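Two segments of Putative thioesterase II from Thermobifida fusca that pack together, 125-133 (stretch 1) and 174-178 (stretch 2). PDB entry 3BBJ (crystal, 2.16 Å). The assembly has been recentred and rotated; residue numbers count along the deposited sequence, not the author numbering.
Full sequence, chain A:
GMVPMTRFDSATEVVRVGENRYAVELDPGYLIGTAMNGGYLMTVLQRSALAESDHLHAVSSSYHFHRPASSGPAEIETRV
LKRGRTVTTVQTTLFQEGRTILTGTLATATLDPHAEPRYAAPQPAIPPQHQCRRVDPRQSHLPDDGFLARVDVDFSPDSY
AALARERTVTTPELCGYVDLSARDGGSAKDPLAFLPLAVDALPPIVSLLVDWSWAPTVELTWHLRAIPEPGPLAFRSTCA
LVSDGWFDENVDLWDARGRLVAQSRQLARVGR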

ATOM      1  N   ALA A 125      19.137  12.518  -4.703  1.00 64.23           N
ATOM      2  CA  ALA A 125      20.034  12.843  -5.813  1.00 65.85           C
ATOM      3  C   ALA A 125      20.064  11.722  -6.847  1.00 65.90           C
ATOM      4  O   ALA A 125      20.453  10.592  -6.539  1.00 65.91           O
ATOM      5  N   ILE A 126      19.616  12.047  -8.060  1.00 65.90           N
ATOM      6  CA  ILE A 126      19.679  11.138  -9.204  1.00 63.97           C
ATOM      7  C   ILE A 126      20.422  11.866 -10.323  1.00 65.02           C
ATOM      8  O   ILE A 126      20.119  13.026 -10.599  1.00 64.31           O
ATOM      9  N   PRO A 127      21.414  11.202 -10.952  1.00 65.50           N
ATOM     10  CA  PRO A 127      22.149  11.820 -12.043  1.00 65.16           C
ATOM     11  C   PRO A 127      21.227  12.242 -13.176  1.00 65.81           C
ATOM     12  O   PRO A 127      20.188  11.619 -13.372  1.00 66.22           O
ATOM     13  N   PRO A 128      21.594  13.298 -13.921  1.00 66.33           N
ATOM     14  CA  PRO A 128      20.780  13.686 -15.081  1.00 66.11           C
ATOM     15  C   PRO A 128      20.575  12.540 -16.066  1.00 65.74           C
ATOM     16  O   PRO A 128      21.411  11.638 -16.158  1.00 63.76           O
ATOM     17  N   GLN A 129      19.460  12.586 -16.788  1.00 66.21           N
ATOM     18  CA  GLN A 129      19.117  11.551 -17.752  1.00 67.08           C
ATOM     19  C   GLN A 129      20.242  11.309 -18.778  1.00 70.04           C
ATOM     20  O   GLN A 129      20.465  10.169 -19.195  1.00 69.40           O
ATOM     21  N   HIS A 130      20.946  12.371 -19.169  1.00 72.93           N
ATOM     22  CA  HIS A 130      22.021  12.256 -20.155  1.00 75.28           C
ATOM     23  C   HIS A 130      23.235  11.484 -19.620  1.00 75.25           C
ATOM     24  O   HIS A 130      23.963  10.873 -20.395  1.00 75.12           O
ATOM     25  N   GLN A 131      23.445  11.499 -18.301  1.00 75.41           N
ATOM     26  CA  GLN A 131      24.533  10.715 -17.692  1.00 75.90           C
ATOM     27  C   GLN A 131      24.123   9.266 -17.429  1.00 74.10           C
ATOM     28  O   GLN A 131      24.956   8.447 -17.049  1.00 73.19           O
ATOM     29  N   CYS A 132      22.843   8.959 -17.630  1.00 73.34           N
ATOM     30  CA  CYS A 132      22.305   7.619 -17.382  1.00 71.67           C
ATOM     31  C   CYS A 132      22.490   6.719 -18.594  1.00 71.71           C
ATOM     32  O   CYS A 132      22.711   7.191 -19.713  1.00 71.48           O
ATOM     33  N   ARG A 133      22.345   5.421 -18.351  1.00 71.14           N
ATOM     34  CA  ARG A 133      22.628   4.399 -19.334  1.00 71.45           C
ATOM     35  C   ARG A 133      21.428   3.495 -19.610  1.00 69.84           C
ATOM     36  O   ARG A 133      20.798   2.971 -18.698  1.00 67.72           O
ATOM     37  N   LEU A 174      17.557   0.978  -7.114  1.00 53.87           N
ATOM     38  CA  LEU A 174      17.684   1.343  -8.519  1.00 52.95           C
ATOM     39  C   LEU A 174      17.123   2.735  -8.693  1.00 52.12           C
ATOM     40  O   LEU A 174      16.206   3.126  -7.987  1.00 52.58           O
ATOM     41  N   CYS A 175      17.703   3.494  -9.608  1.00 52.05           N
ATOM     42  CA  CYS A 175      17.153   4.793  -9.952  1.00 52.89           C
ATOM     43  C   CYS A 175      17.525   5.208 -11.363  1.00 51.63           C
ATOM     44  O   CYS A 175      18.386   4.614 -12.028  1.00 50.92           O
ATOM     45  N   GLY A 176      16.849   6.235 -11.834  1.00 50.01           N
ATOM     46  CA  GLY A 176      17.036   6.673 -13.181  1.00 48.25           C
ATOM     47  C   GLY A 176      15.757   7.290 -13.682  1.00 47.52           C
ATOM     48  O   GLY A 176      15.014   7.891 -12.915  1.00 47.87           O
ATOM     49  N   TYR A 177      15.519   7.144 -14.982  1.00 47.04           N
ATOM     50  CA  TYR A 177      14.366   7.729 -15.642  1.00 46.49           C
ATOM     51  C   TYR A 177      13.598   6.668 -16.421  1.00 45.31           C
ATOM     52  O   TYR A 177      14.185   5.728 -16.957  1.00 45.50           O
ATOM     53  N   VAL A 178      12.283   6.825 -16.464  1.00 44.35           N
ATOM     54  CA  VAL A 178      11.415   5.909 -17.187  1.00 44.05           C
ATOM     55  C   VAL A 178      10.339   6.663 -17.930  1.00 44.75           C
ATOM     56  O   VAL A 178       9.872   7.717 -17.474  1.00 44.76           O
TER

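This is a small, mostly apolar contact in which a loop wraps around one strand tyrosine, with a single hydrogen bond from the tyrosine hydroxyl to a loop carbonyl. Only 331 Å² is buried, both sides summed, and Tyr177 contributes by far the largest share.

The strand offers its side chains in alternation. Cys175 and Tyr177 point toward the loop, while Val178 points away and Leu174 lies out of reach. Tyr177 takes the m rotamer with chi2 at 78°, which lays its ring along the loop from Cys132 to Pro127. At the far end, Tyr177 OH donates a hydrogen bond to Pro127 O at 2.7 Å. A proline has no backbone NH to give, but its carbonyl remains free to accept, and here it meets the phenol near the plane of the ring. The same hydroxyl lies 3.5 Å from Pro128 CA, so the polar tip is closely held by the proline pair, although the rings of Pro127 and Pro128 add little buried area.

Gln129 covers one face of the tyrosine. Its CB sits 3.9 Å from the centroid of the Tyr177 ring, only 11° off the normal, a CH-pi contact made by the aliphatic root of a polar side chain. With chi1 and chi2 both t, the chain extends onward, and its amide nitrogen is hydrogen-bonded elsewhere in the structure. Cys132, rotamer m, approaches the ring edge instead: its SG is 3.6 Å from Tyr177 CE1, and the sulfur-aromatic line to the centroid is 84° off the normal. The turn that places these residues is tied internally by Gln131 N to Pro128 O at 3.0 Å and Cys132 N to Gln129 O at 3.1 Å, bringing Gln129 and Cys132 to the same ring.

Ile126 makes the second apolar patch. Pointing toward the strand with chi1 m and chi2 t, it reaches Cys175 with CD1, 3.8 Å from Cys175 CB, while its CG2 lies 4.0 Å from Tyr177 CE1. CD1 makes the closest approach to Cys175, but Ile126 CG2 also lies 4.2 Å from Cys175 SG, so this one methyl touches the residues before and after Gly176. Cys175 is p.

Gly176 has a backbone reason to be glycine: at phi 151° and psi -148°, a CB would be jammed against the carbonyl oxygen of the preceding residue. Ile126 CG2 comes within 4.0 Å of Gly176 N.

The rule to read here is economical: one aromatic, its hydroxyl anchored to a carbonyl, its face covered by a methylene and its edge met by sulfur.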

ATOM      1  CB  ALA A 125      21.442  13.116  -5.302  1.00 66.55           C
ATOM      2  CB  ILE A 126      18.286  10.722  -9.722  1.00 63.74           C
ATOM      3  CG1 ILE A 126      17.454  10.095  -8.592  1.00 64.29           C
ATOM      4  CG2 ILE A 126      18.436   9.750 -10.879  1.00 57.99           C
ATOM      5  CD1 ILE A 126      16.167   9.439  -9.058  1.00 61.39           C
ATOM      6  CB  PRO A 127      23.059  10.700 -12.533  1.00 65.01           C
ATOM      7  CG  PRO A 127      23.172   9.758 -11.411  1.00 65.56           C
ATOM      8  CD  PRO A 127      21.905   9.843 -10.658  1.00 65.69           C
ATOM      9  CB  PRO A 128      21.599  14.803 -15.729  1.00 65.99           C
ATOM     10  CG  PRO A 128      22.445  15.349 -14.631  1.00 66.22           C
ATOM     11  CD  PRO A 128      22.745  14.198 -13.719  1.00 65.76           C
ATOM     12  CB  GLN A 129      17.818  11.916 -18.473  1.00 66.07           C
ATOM     13  CG  GLN A 129      17.198  10.771 -19.263  1.00 65.19           C
ATOM     14  CD  GLN A 129      15.866  11.138 -19.866  1.00 64.41           C
ATOM     15  OE1 GLN A 129      15.545  12.309 -19.989  1.00 63.32           O
ATOM     16  NE2 GLN A 129      15.082  10.135 -20.246  1.00 58.07           N
ATOM     17  CB  HIS A 130      22.424  13.633 -20.714  1.00 76.34           C
ATOM     18  CG  HIS A 130      23.243  14.476 -19.779  1.00 81.27           C
ATOM     19  ND1 HIS A 130      22.708  15.529 -19.064  1.00 84.92           N
ATOM     20  CD2 HIS A 130      24.565  14.449 -19.476  1.00 83.51           C
ATOM     21  CE1 HIS A 130      23.662  16.103 -18.350  1.00 83.50           C
ATOM     22  NE2 HIS A 130      24.797  15.466 -18.579  1.00 82.86           N
ATOM     23  CB  GLN A 131      25.009  11.349 -16.382  1.00 75.78           C
ATOM     24  CG  GLN A 131      25.759  12.665 -16.553  1.00 77.69           C
ATOM     25  CD  GLN A 131      26.148  13.288 -15.219  1.00 79.91           C
ATOM     26  OE1 GLN A 131      26.544  12.587 -14.277  1.00 87.43           O
ATOM     27  NE2 GLN A 131      26.023  14.610 -15.125  1.00 86.01           N
ATOM     28  CB  CYS A 132      20.818   7.680 -17.007  1.00 71.29           C
ATOM     29  SG  CYS A 132      20.495   8.445 -15.415  1.00 64.11           S
ATOM     30  CB  ARG A 133      23.815   3.581 -18.833  1.00 72.78           C
ATOM     31  CG  ARG A 133      24.420   2.655 -19.861  1.00 79.96           C
ATOM     32  CD  ARG A 133      25.803   2.209 -19.417  1.00 88.02           C
ATOM     33  NE  ARG A 133      26.271   1.037 -20.149  1.00 90.30           N
ATOM     34  CZ  ARG A 133      27.448   0.450 -19.947  1.00 95.10           C
ATOM     35  NH1 ARG A 133      28.296   0.927 -19.036  1.00 95.81           N
ATOM     36  NH2 ARG A 133      27.779  -0.624 -20.660  1.00 96.74           N
ATOM     37  CB  LEU A 174      16.954   0.355  -9.442  1.00 51.11           C
ATOM     38  CG  LEU A 174      17.491  -1.078  -9.457  1.00 49.57           C
ATOM     39  CD1 LEU A 174      16.467  -2.054 -10.043  1.00 48.55           C
ATOM     40  CD2 LEU A 174      18.805  -1.147 -10.220  1.00 47.96           C
ATOM     41  CB  CYS A 175      17.574   5.860  -8.950  1.00 54.77           C
ATOM     42  SG  CYS A 175      19.314   6.183  -8.947  1.00 61.01           S
ATOM     43  CB  TYR A 177      14.835   8.872 -16.554  1.00 47.92           C
ATOM     44  CG  TYR A 177      15.607   9.915 -15.784  1.00 46.24           C
ATOM     45  CD1 TYR A 177      16.932   9.686 -15.424  1.00 48.29           C
ATOM     46  CD2 TYR A 177      15.004  11.102 -15.369  1.00 46.60           C
ATOM     47  CE1 TYR A 177      17.647  10.599 -14.691  1.00 48.00           C
ATOM     48  CE2 TYR A 177      15.712  12.040 -14.623  1.00 48.29           C
ATOM     49  CZ  TYR A 177      17.038  11.783 -14.293  1.00 54.76           C
ATOM     50  OH  TYR A 177      17.763  12.693 -13.563  1.00 51.56           O
ATOM     51  CB  VAL A 178      10.727   4.919 -16.244  1.00 46.14           C
ATOM     52  CG1 VAL A 178       9.865   5.662 -15.131  1.00 42.02           C
ATOM     53  CG2 VAL A 178       9.906   3.927 -17.046  1.00 44.79           C
TER